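Local coordinates for protein of unknown function with a Fic domain (Bacteroides thetaiotaomicron VPI-5482, PDB 3CUC) that is of unknown function but carries a Fic domain, a compact, mainly helical module recognised by the signature HPFxDGNGR, at residues Y187-I192 with D197-I202; I202-V207 with S227-I232; G51-L56 with E72-H77. One frame throughout, in Å; residues are numbered along the deposited sequence.

Interaction 1. Residues Y187-I192 with D197-I202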
loop_
_atom_site.group_PDB
_atom_site.type_symbol
_atom_site.label_atom_id
_atom_site.label_comp_id
_atom_site.label_asym_id
_atom_site.label_seq_id
_atom_site.Cartn_x
_atom_site.Cartn_y
_atom_site.Cartn_z
ATOM N N TYR A 187 -2.661 -7.808 4.277
ATOM C CA TYR A 187 -2.116 -9.085 4.725
ATOM C C TYR A 187 -2.574 -10.247 3.859
ATOM O O TYR A 187 -1.754 -11.019 3.372
ATOM C CB TYR A 187 -2.482 -9.369 6.179
ATOM C CG TYR A 187 -1.781 -10.602 6.682
ATOM C CD1 TYR A 187 -0.446 -10.548 7.075
ATOM C CD2 TYR A 187 -2.434 -11.829 6.724
ATOM C CE1 TYR A 187 0.215 -11.678 7.519
ATOM C CE2 TYR A 187 -1.785 -12.967 7.164
ATOM C CZ TYR A 187 -0.459 -12.891 7.561
ATOM O OH TYR A 187 0.187 -14.028 8.007
ATOM N N ARG A 188 -3.883 -10.367 3.678
ATOM C CA ARG A 188 -4.443 -11.434 2.855
ATOM C C ARG A 188 -3.917 -11.374 1.425
ATOM O O ARG A 188 -3.514 -12.400 0.871
ATOM C CB ARG A 188 -5.968 -11.381 2.874
ATOM C CG ARG A 188 -6.542 -11.748 4.226
ATOM C CD ARG A 188 -8.053 -11.740 4.216
ATOM N NE ARG A 188 -8.599 -12.455 5.366
ATOM C CZ ARG A 188 -9.880 -12.782 5.515
ATOM N NH1 ARG A 188 -10.776 -12.475 4.586
ATOM N NH2 ARG A 188 -10.268 -13.429 6.602
ATOM N N TYR A 189 -3.899 -10.175 0.841
ATOM C CA TYR A 189 -3.348 -9.989 -0.502
ATOM C C TYR A 189 -1.890 -10.444 -0.577
ATOM O O TYR A 189 -1.519 -11.220 -1.465
ATOM C CB TYR A 189 -3.445 -8.531 -0.966
ATOM C CG TYR A 189 -2.748 -8.307 -2.293
ATOM C CD1 TYR A 189 -3.415 -8.536 -3.495
ATOM C CD2 TYR A 189 -1.416 -7.903 -2.344
ATOM C CE1 TYR A 189 -2.779 -8.357 -4.710
ATOM C CE2 TYR A 189 -0.772 -7.721 -3.551
ATOM C CZ TYR A 189 -1.454 -7.950 -4.729
ATOM O OH TYR A 189 -0.808 -7.764 -5.925
ATOM N N ILE A 190 -1.070 -9.961 0.356
ATOM C CA ILE A 190 0.357 -10.277 0.344
ATOM C C ILE A 190 0.596 -11.786 0.526
ATOM O O ILE A 190 1.580 -12.328 0.017
ATOM C CB ILE A 190 1.142 -9.452 1.408
ATOM C CG1 ILE A 190 2.594 -9.244 0.964
ATOM C CG2 ILE A 190 1.084 -10.115 2.784
ATOM C CD1 ILE A 190 2.747 -8.245 -0.185
ATOM N N ARG A 191 -0.311 -12.462 1.232
ATOM C CA ARG A 191 -0.219 -13.916 1.422
ATOM C C ARG A 191 -0.626 -14.698 0.180
ATOM O O ARG A 191 -0.085 -15.765 -0.076
ATOM C CB ARG A 191 -1.061 -14.374 2.618
ATOM C CG ARG A 191 -0.482 -14.015 3.990
ATOM C CD ARG A 191 0.856 -14.691 4.252
ATOM N NE ARG A 191 0.768 -16.147 4.153
ATOM C CZ ARG A 191 0.559 -16.974 5.175
ATOM N NH1 ARG A 191 0.410 -16.510 6.412
ATOM N NH2 ARG A 191 0.502 -18.282 4.956
ATOM N N ILE A 192 -1.582 -14.173 -0.584
ATOM C CA ILE A 192 -1.924 -14.749 -1.891
ATOM C C ILE A 192 -0.775 -14.512 -2.889
ATOM O O ILE A 192 -0.385 -15.417 -3.625
ATOM C CB ILE A 192 -3.236 -14.152 -2.461
ATOM C CG1 ILE A 192 -4.430 -14.466 -1.554
ATOM C CG2 ILE A 192 -3.518 -14.701 -3.854
ATOM C CD1 ILE A 192 -5.687 -13.690 -1.924
ATOM N N ASP A 197 5.145 -10.224 -9.957
ATOM C CA ASP A 197 5.925 -9.134 -9.362
ATOM C C ASP A 197 5.069 -7.916 -9.003
ATOM O O ASP A 197 3.957 -7.764 -9.498
ATOM C CB ASP A 197 7.044 -8.727 -10.331
ATOM C CG ASP A 197 8.180 -7.966 -9.651
ATOM O OD1 ASP A 197 8.120 -7.732 -8.422
ATOM O OD2 ASP A 197 9.143 -7.595 -10.361
ATOM N N GLY A 198 5.601 -7.062 -8.129
ATOM C CA GLY A 198 4.936 -5.827 -7.722
ATOM C C GLY A 198 3.960 -5.975 -6.564
ATOM O O GLY A 198 3.261 -5.024 -6.219
ATOM N N ASN A 199 3.914 -7.157 -5.956
ATOM C CA ASN A 199 2.921 -7.449 -4.924
ATOM C C ASN A 199 3.114 -6.616 -3.658
ATOM O O ASN A 199 2.141 -6.275 -2.979
ATOM C CB ASN A 199 2.919 -8.941 -4.593
ATOM C CG ASN A 199 2.393 -9.789 -5.742
ATOM O OD1 ASN A 199 1.201 -9.766 -6.048
ATOM N ND2 ASN A 199 3.286 -10.542 -6.382
ATOM N N GLY A 200 4.359 -6.274 -3.347
ATOM C CA GLY A 200 4.631 -5.390 -2.224
ATOM C C GLY A 200 4.000 -4.033 -2.451
ATOM O O GLY A 200 3.331 -3.490 -1.580
ATOM N N ARG A 201 4.203 -3.493 -3.641
ATOM C CA ARG A 201 3.692 -2.168 -3.979
ATOM C C ARG A 201 2.182 -2.131 -4.111
ATOM O O ARG A 201 1.567 -1.119 -3.787
ATOM C CB ARG A 201 4.340 -1.670 -5.271
ATOM C CG ARG A 201 5.754 -1.169 -5.066
ATOM C CD ARG A 201 6.488 -1.052 -6.372
ATOM N NE ARG A 201 7.052 -2.328 -6.788
ATOM C CZ ARG A 201 7.614 -2.546 -7.968
ATOM N NH1 ARG A 201 7.690 -1.571 -8.863
ATOM N NH2 ARG A 201 8.099 -3.752 -8.255
ATOM N N ILE A 202 1.591 -3.225 -4.592
ATOM C CA ILE A 202 0.139 -3.323 -4.696
ATOM C C ILE A 202 -0.457 -3.342 -3.297
ATOM O O ILE A 202 -1.385 -2.594 -3.016
ATOM C CB ILE A 202 -0.327 -4.576 -5.470
ATOM C CG1 ILE A 202 0.149 -4.525 -6.929
ATOM C CG2 ILE A 202 -1.850 -4.691 -5.426
ATOM C CD1 ILE A 202 -0.561 -3.489 -7.775
#

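Interaction 2. Residues I202-V207 with S227-I232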
loop_
_atom_site.group_PDB
_atom_site.type_symbol
_atom_site.label_atom_id
_atom_site.label_comp_id
_atom_site.label_asym_id
_atom_site.label_seq_id
_atom_site.Cartn_x
_atom_site.Cartn_y
_atom_site.Cartn_z
ATOM N N ILE A 202 1.591 -3.225 -4.592
ATOM C CA ILE A 202 0.139 -3.323 -4.696
ATOM C C ILE A 202 -0.457 -3.342 -3.297
ATOM O O ILE A 202 -1.385 -2.594 -3.016
ATOM C CB ILE A 202 -0.327 -4.576 -5.470
ATOM C CG1 ILE A 202 0.149 -4.525 -6.929
ATOM C CG2 ILE A 202 -1.850 -4.691 -5.426
ATOM C CD1 ILE A 202 -0.561 -3.489 -7.775
ATOM N N ALA A 203 0.090 -4.184 -2.422
ATOM C CA ALA A 203 -0.368 -4.250 -1.032
ATOM C C ALA A 203 -0.431 -2.852 -0.421
ATOM O O ALA A 203 -1.465 -2.443 0.108
ATOM C CB ALA A 203 0.536 -5.147 -0.206
ATOM N N ARG A 204 0.667 -2.113 -0.530
ATOM C CA ARG A 204 0.763 -0.807 0.103
ATOM C C ARG A 204 -0.133 0.215 -0.576
ATOM O O ARG A 204 -0.659 1.119 0.079
ATOM C CB ARG A 204 2.214 -0.334 0.133
ATOM C CG ARG A 204 3.053 -1.100 1.152
ATOM C CD ARG A 204 4.460 -0.540 1.271
ATOM N NE ARG A 204 5.232 -0.797 0.053
ATOM C CZ ARG A 204 5.845 -1.946 -0.244
ATOM N NH1 ARG A 204 5.805 -2.984 0.583
ATOM N NH2 ARG A 204 6.505 -2.055 -1.381
ATOM N N LEU A 205 -0.315 0.066 -1.883
ATOM C CA LEU A 205 -1.277 0.888 -2.617
ATOM C C LEU A 205 -2.705 0.608 -2.151
ATOM O O LEU A 205 -3.501 1.528 -2.017
ATOM C CB LEU A 205 -1.147 0.668 -4.135
ATOM C CG LEU A 205 -0.025 1.451 -4.827
ATOM C CD1 LEU A 205 0.259 0.882 -6.206
ATOM C CD2 LEU A 205 -0.372 2.932 -4.919
ATOM N N LEU A 206 -3.018 -0.660 -1.905
ATOM C CA LEU A 206 -4.352 -1.050 -1.452
ATOM C C LEU A 206 -4.644 -0.504 -0.053
ATOM O O LEU A 206 -5.784 -0.150 0.241
ATOM C CB LEU A 206 -4.533 -2.577 -1.492
ATOM C CG LEU A 206 -4.602 -3.225 -2.881
ATOM C CD1 LEU A 206 -4.505 -4.735 -2.769
ATOM C CD2 LEU A 206 -5.876 -2.816 -3.629
ATOM N N VAL A 207 -3.625 -0.422 0.800
ATOM C CA VAL A 207 -3.804 0.173 2.122
ATOM C C VAL A 207 -4.266 1.604 1.949
ATOM O O VAL A 207 -5.279 2.015 2.512
ATOM C CB VAL A 207 -2.507 0.186 2.949
ATOM C CG1 VAL A 207 -2.643 1.134 4.139
ATOM C CG2 VAL A 207 -2.152 -1.215 3.411
ATOM N N SER A 227 13.040 -3.976 7.892
ATOM C CA SER A 227 13.198 -5.206 8.659
ATOM C C SER A 227 12.096 -5.321 9.714
ATOM O O SER A 227 11.553 -6.398 9.936
ATOM C CB SER A 227 14.580 -5.269 9.305
ATOM O OG SER A 227 14.700 -4.284 10.313
ATOM N N ASN A 228 11.762 -4.200 10.343
ATOM C CA ASN A 228 10.680 -4.155 11.320
ATOM C C ASN A 228 9.330 -4.514 10.684
ATOM O O ASN A 228 8.535 -5.263 11.245
ATOM C CB ASN A 228 10.602 -2.759 11.927
ATOM C CG ASN A 228 9.768 -2.722 13.172
ATOM O OD1 ASN A 228 10.132 -3.318 14.178
ATOM N ND2 ASN A 228 8.639 -2.016 13.117
ATOM N N TYR A 229 9.095 -3.947 9.505
ATOM C CA TYR A 229 7.900 -4.196 8.699
ATOM C C TYR A 229 7.780 -5.685 8.350
ATOM O O TYR A 229 6.739 -6.303 8.575
ATOM C CB TYR A 229 8.001 -3.307 7.448
ATOM C CG TYR A 229 6.987 -3.493 6.342
ATOM C CD1 TYR A 229 5.637 -3.679 6.614
ATOM C CD2 TYR A 229 7.384 -3.406 5.006
ATOM C CE1 TYR A 229 4.711 -3.815 5.581
ATOM C CE2 TYR A 229 6.473 -3.542 3.974
ATOM C CZ TYR A 229 5.137 -3.745 4.272
ATOM O OH TYR A 229 4.214 -3.877 3.269
ATOM N N LEU A 230 8.863 -6.257 7.830
ATOM C CA LEU A 230 8.919 -7.698 7.541
ATOM C C LEU A 230 8.775 -8.551 8.808
ATOM O O LEU A 230 8.132 -9.604 8.785
ATOM C CB LEU A 230 10.232 -8.065 6.827
ATOM C CG LEU A 230 10.333 -7.730 5.332
ATOM C CD1 LEU A 230 11.730 -8.069 4.809
ATOM C CD2 LEU A 230 9.260 -8.464 4.539
ATOM N N ASN A 231 9.375 -8.095 9.905
ATOM C CA ASN A 231 9.305 -8.820 11.173
ATOM C C ASN A 231 7.860 -8.929 11.654
ATOM O O ASN A 231 7.396 -10.014 12.000
ATOM C CB ASN A 231 10.172 -8.138 12.237
ATOM C CG ASN A 231 10.261 -8.942 13.525
ATOM O OD1 ASN A 231 9.287 -9.056 14.283
ATOM N ND2 ASN A 231 11.439 -9.498 13.788
ATOM N N ILE A 232 7.150 -7.805 11.645
ATOM C CA ILE A 232 5.769 -7.761 12.126
ATOM C C ILE A 232 4.904 -8.749 11.322
ATOM O O ILE A 232 4.142 -9.518 11.908
ATOM C CB ILE A 232 5.191 -6.319 12.085
ATOM C CG1 ILE A 232 6.018 -5.367 12.972
ATOM C CG2 ILE A 232 3.732 -6.314 12.516
ATOM C CD1 ILE A 232 5.571 -5.294 14.413
#

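Interaction 3. Residues G51-L56 with E72-H77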
loop_
_atom_site.group_PDB
_atom_site.type_symbol
_atom_site.label_atom_id
_atom_site.label_comp_id
_atom_site.label_asym_id
_atom_site.label_seq_id
_atom_site.Cartn_x
_atom_site.Cartn_y
_atom_site.Cartn_z
ATOM N N GLY A 51 16.848 12.728 -4.341
ATOM C CA GLY A 51 16.983 13.838 -5.269
ATOM C C GLY A 51 16.499 13.420 -6.634
ATOM O O GLY A 51 15.652 14.092 -7.219
ATOM N N GLN A 52 17.026 12.296 -7.125
ATOM C CA GLN A 52 16.619 11.740 -8.411
ATOM C C GLN A 52 15.089 11.628 -8.447
ATOM O O GLN A 52 14.450 11.981 -9.440
ATOM C CB GLN A 52 17.294 10.377 -8.649
ATOM C CG GLN A 52 18.775 10.472 -8.958
ATOM C CD GLN A 52 19.420 9.131 -9.063
ATOM O OE1 GLN A 52 19.206 8.266 -8.224
ATOM N NE2 GLN A 52 20.225 8.940 -10.106
ATOM N N THR A 53 14.508 11.174 -7.345
ATOM C CA THR A 53 13.068 10.978 -7.269
ATOM C C THR A 53 12.301 12.297 -7.277
ATOM O O THR A 53 11.330 12.454 -8.020
ATOM C CB THR A 53 12.655 10.229 -5.986
ATOM O OG1 THR A 53 13.292 8.945 -5.936
ATOM C CG2 THR A 53 11.141 10.045 -5.934
ATOM N N LYS A 54 12.707 13.220 -6.405
ATOM C CA LYS A 54 12.029 14.517 -6.254
ATOM C C LYS A 54 12.023 15.315 -7.549
ATOM O O LYS A 54 10.976 15.775 -7.989
ATOM C CB LYS A 54 12.721 15.346 -5.175
ATOM C CG LYS A 54 12.087 16.713 -4.910
ATOM C CD LYS A 54 12.849 17.473 -3.811
ATOM C CE LYS A 54 11.910 18.243 -2.870
ATOM N NZ LYS A 54 12.561 18.537 -1.555
ATOM N N LEU A 55 13.199 15.477 -8.152
ATOM C CA LEU A 55 13.318 16.163 -9.438
ATOM C C LEU A 55 12.531 15.483 -10.574
ATOM O O LEU A 55 12.175 16.140 -11.557
ATOM C CB LEU A 55 14.792 16.308 -9.832
ATOM C CG LEU A 55 15.597 17.333 -9.026
ATOM C CD1 LEU A 55 17.093 17.212 -9.296
ATOM C CD2 LEU A 55 15.119 18.746 -9.327
ATOM N N LEU A 56 12.265 14.181 -10.453
ATOM C CA LEU A 56 11.383 13.499 -11.400
ATOM C C LEU A 56 9.922 13.903 -11.192
ATOM O O LEU A 56 9.260 14.350 -12.123
ATOM C CB LEU A 56 11.507 11.975 -11.294
ATOM C CG LEU A 56 10.523 11.185 -12.179
ATOM C CD1 LEU A 56 10.959 11.213 -13.635
ATOM C CD2 LEU A 56 10.361 9.752 -11.698
ATOM N N GLU A 72 11.211 4.969 -15.028
ATOM C CA GLU A 72 9.913 4.532 -15.523
ATOM C C GLU A 72 9.067 3.917 -14.411
ATOM O O GLU A 72 7.907 4.280 -14.305
ATOM C CB GLU A 72 10.029 3.549 -16.691
ATOM C CG GLU A 72 10.923 3.972 -17.867
ATOM C CD GLU A 72 10.338 5.066 -18.739
ATOM O OE1 GLU A 72 9.401 5.766 -18.291
ATOM O OE2 GLU A 72 10.834 5.223 -19.887
ATOM N N GLU A 73 9.620 3.009 -13.587
ATOM C CA GLU A 73 8.826 2.359 -12.536
ATOM C C GLU A 73 8.379 3.385 -11.500
ATOM O O GLU A 73 7.247 3.346 -11.026
ATOM C CB GLU A 73 9.581 1.204 -11.854
ATOM C CG GLU A 73 9.637 -0.075 -12.672
ATOM C CD GLU A 73 10.087 -1.279 -11.863
ATOM O OE1 GLU A 73 10.153 -1.192 -10.618
ATOM O OE2 GLU A 73 10.374 -2.324 -12.484
HETATM N N MSE A 74 9.280 4.298 -11.156
HETATM C CA MSE A 74 8.978 5.353 -10.201
HETATM C C MSE A 74 7.850 6.193 -10.743
HETATM O O MSE A 74 6.906 6.499 -10.037
HETATM C CB MSE A 74 10.211 6.221 -9.942
HETATM C CG MSE A 74 10.048 7.247 -8.831
HETATM SE SE MSE A 74 9.797 6.433 -7.101
HETATM C CE MSE A 74 11.621 6.044 -6.688
ATOM N N LYS A 75 7.933 6.549 -12.014
ATOM C CA LYS A 75 6.874 7.326 -12.672
ATOM C C LYS A 75 5.553 6.552 -12.766
ATOM O O LYS A 75 4.485 7.112 -12.555
ATOM C CB LYS A 75 7.324 7.714 -14.083
ATOM C CG LYS A 75 6.403 8.683 -14.841
ATOM C CD LYS A 75 6.715 8.643 -16.339
ATOM C CE LYS A 75 6.168 9.859 -17.089
ATOM N NZ LYS A 75 6.523 9.798 -18.542
ATOM N N ALA A 76 5.636 5.265 -13.095
ATOM C CA ALA A 76 4.453 4.424 -13.265
ATOM C C ALA A 76 3.746 4.221 -11.923
ATOM O O ALA A 76 2.516 4.237 -11.853
ATOM C CB ALA A 76 4.837 3.087 -13.874
ATOM N N HIS A 77 4.531 4.037 -10.862
ATOM C CA HIS A 77 3.989 3.919 -9.515
ATOM C C HIS A 77 3.212 5.168 -9.113
ATOM O O HIS A 77 2.200 5.078 -8.422
ATOM C CB HIS A 77 5.107 3.661 -8.507
ATOM C CG HIS A 77 4.612 3.406 -7.123
ATOM N ND1 HIS A 77 4.372 4.421 -6.225
ATOM C CD2 HIS A 77 4.303 2.253 -6.484
ATOM C CE1 HIS A 77 3.943 3.905 -5.088
ATOM N NE2 HIS A 77 3.893 2.590 -5.217
#

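Interaction 1. Residues Y187-I192 with D197-I202
The last two turns of helix 178-192 face the first turn of helix 199-213, the backbones drawing nearest at Ile190 and Asn199, whose CA atoms are 6.5 Å apart. This helix-loop-helix carries the HPFxDGNGR signature of the Fic family: Asp197 to Arg201 supply its DGNGR end, and the short loop between the segments holds the rest. It illustrates how a signature loop is tied to the helices that frame it. Tyr189 does most of the work. With its CG anti to the backbone N (chi1 174°), the ring reaches across to the second helix. Its edge meets backbone, Asn199 O lying in the ring plane 3.3 Å from Tyr189 CE2, while Ile202 CG2 approaches Tyr189 CZ obliquely at 3.4 Å. Tyr189 OH lies 2.8 Å from Asn199 OD1, and the ring and amide planes are turned 48° from each other. That amide also looks back into the signature loop, where Asn199 ND2 donates to Phe195 O; Pro194 packs against both Tyr189 and Asn199. Gly198 takes the N-cap position of the second helix with a positive phi of 86°, easily adopted by glycine. Ile190 adds an aliphatic contact through the end of its longer branch: Ile190 CD1 rests 3.5 Å from Asn199 O and 4.0 Å from Gly200 CA.

Interaction 2. Residues I202-V207 with S227-I232
Two groups grip Tyr229 OH: Arg204 NH1 donates to it over 3.2 Å, and His186 NE2 of helix 178-192 forms a second hydrogen bond with it. Three helices of the Fic fold thus converge on one buried hydroxyl. Between residues 202-207 and 227-232 it is a compact example of a polar link across backbones that stay well apart, while helix 178-192 packs beside both helices. Helix 199-213, which starts within the Fic signature, and helix 226-240 come no nearer here than 11.7 Å, between Arg204 CA and Tyr229 CA. Two long side chains bridge that gap. Arg204 bends at chi3 (-69°), turning its guanidinium across the end of the tyrosine. The bond is moderately straight, with an N-H...O angle of 151°, and Tyr229 OH lies nearly in the guanidinium plane. The flat groups nevertheless stand steeply to each other, 78° apart, and meet edge to edge. Both remaining guanidinium nitrogens also have partners: NH2 forms a salt bridge with Glu44, and NE bonds to Ser40 OG, so the rotation of the group is probably well fixed. Phe258 and Tyr261 of helix 256-277 pack against Tyr229. Beside the hydrogen bond, Arg204 CG lies 3.7 Å from Tyr229 OH.

Interaction 3. Residues G51-L56 with E72-H77
Leu56 holds its CG anti to the backbone N (chi1 175°), which brings its CD2 methyl to the CG of Met74, a selenomethionine in this crystal. The CG of Met74 is likewise anti to its own backbone N (chi1 -173°) and starts a chain that then folds twice, at chi2 and again at chi3, carrying its selenium and terminal methyl over to Thr53. The result is a plain example of helix-helix packing, between two helices of the N-terminal part of the chain, 50-59 and 68-89, of which helix 68-89 also packs on helix 199-213. The axes of the two short segments pass 10.8 Å apart with a crossing angle of -52°, their N-to-C directions running broadly the same way, and no hydrogen bond spans the contact.

Met74 is the common partner of the two residues on the first helix, which lie one turn apart. At one end Leu56 presents a single branch: its CD2 methyl lies 3.8 Å from Met74 CG and almost as close to CB, so it touches the root of the long chain. At the other end Thr53 crosses the chain at about a right angle and offers both branches. Its CG2 methyl sits 4.0 Å from Met74 SE, while OG1 is neighboured by the CE methyl. That hydroxyl has its polar bond to Thr49 O, just ahead of the helix, and so can border an apolar group without losing a partner. Tyr38 of helix 22-42 packs against Thr53, Asn41 of the same helix touches Met74, and Tyr71 lies against Leu56. At the more exposed margin Leu56 CD2 approaches Lys75 N to 4.0 Å and Lys75 CB to 4.4 Å, whereas the amino end of the lysine leads away.

Overall arrangement
Along the chain interaction 3 comes first, then interaction 1, then interaction 2. The last two are close neighbours, their centres 9 Å apart, and share Ile202 and helix 199-213; the helix touches helix 178-192 at its start and reaches helix 226-240 a little further on. Ile190 CD1 packs on Ala203 CB, joining the two contacts directly. Interaction 3 lies more peripherally, its centre about 22 Å and 20 Å from the centres of interactions 1 and 2. It is nevertheless coupled to them through other residues of helix 68-89: Glu73 forms a salt bridge with Arg201, and His77 packs against Arg201 and Leu205. The helix that opens within the Fic signature is thereby tied to several surrounding helices.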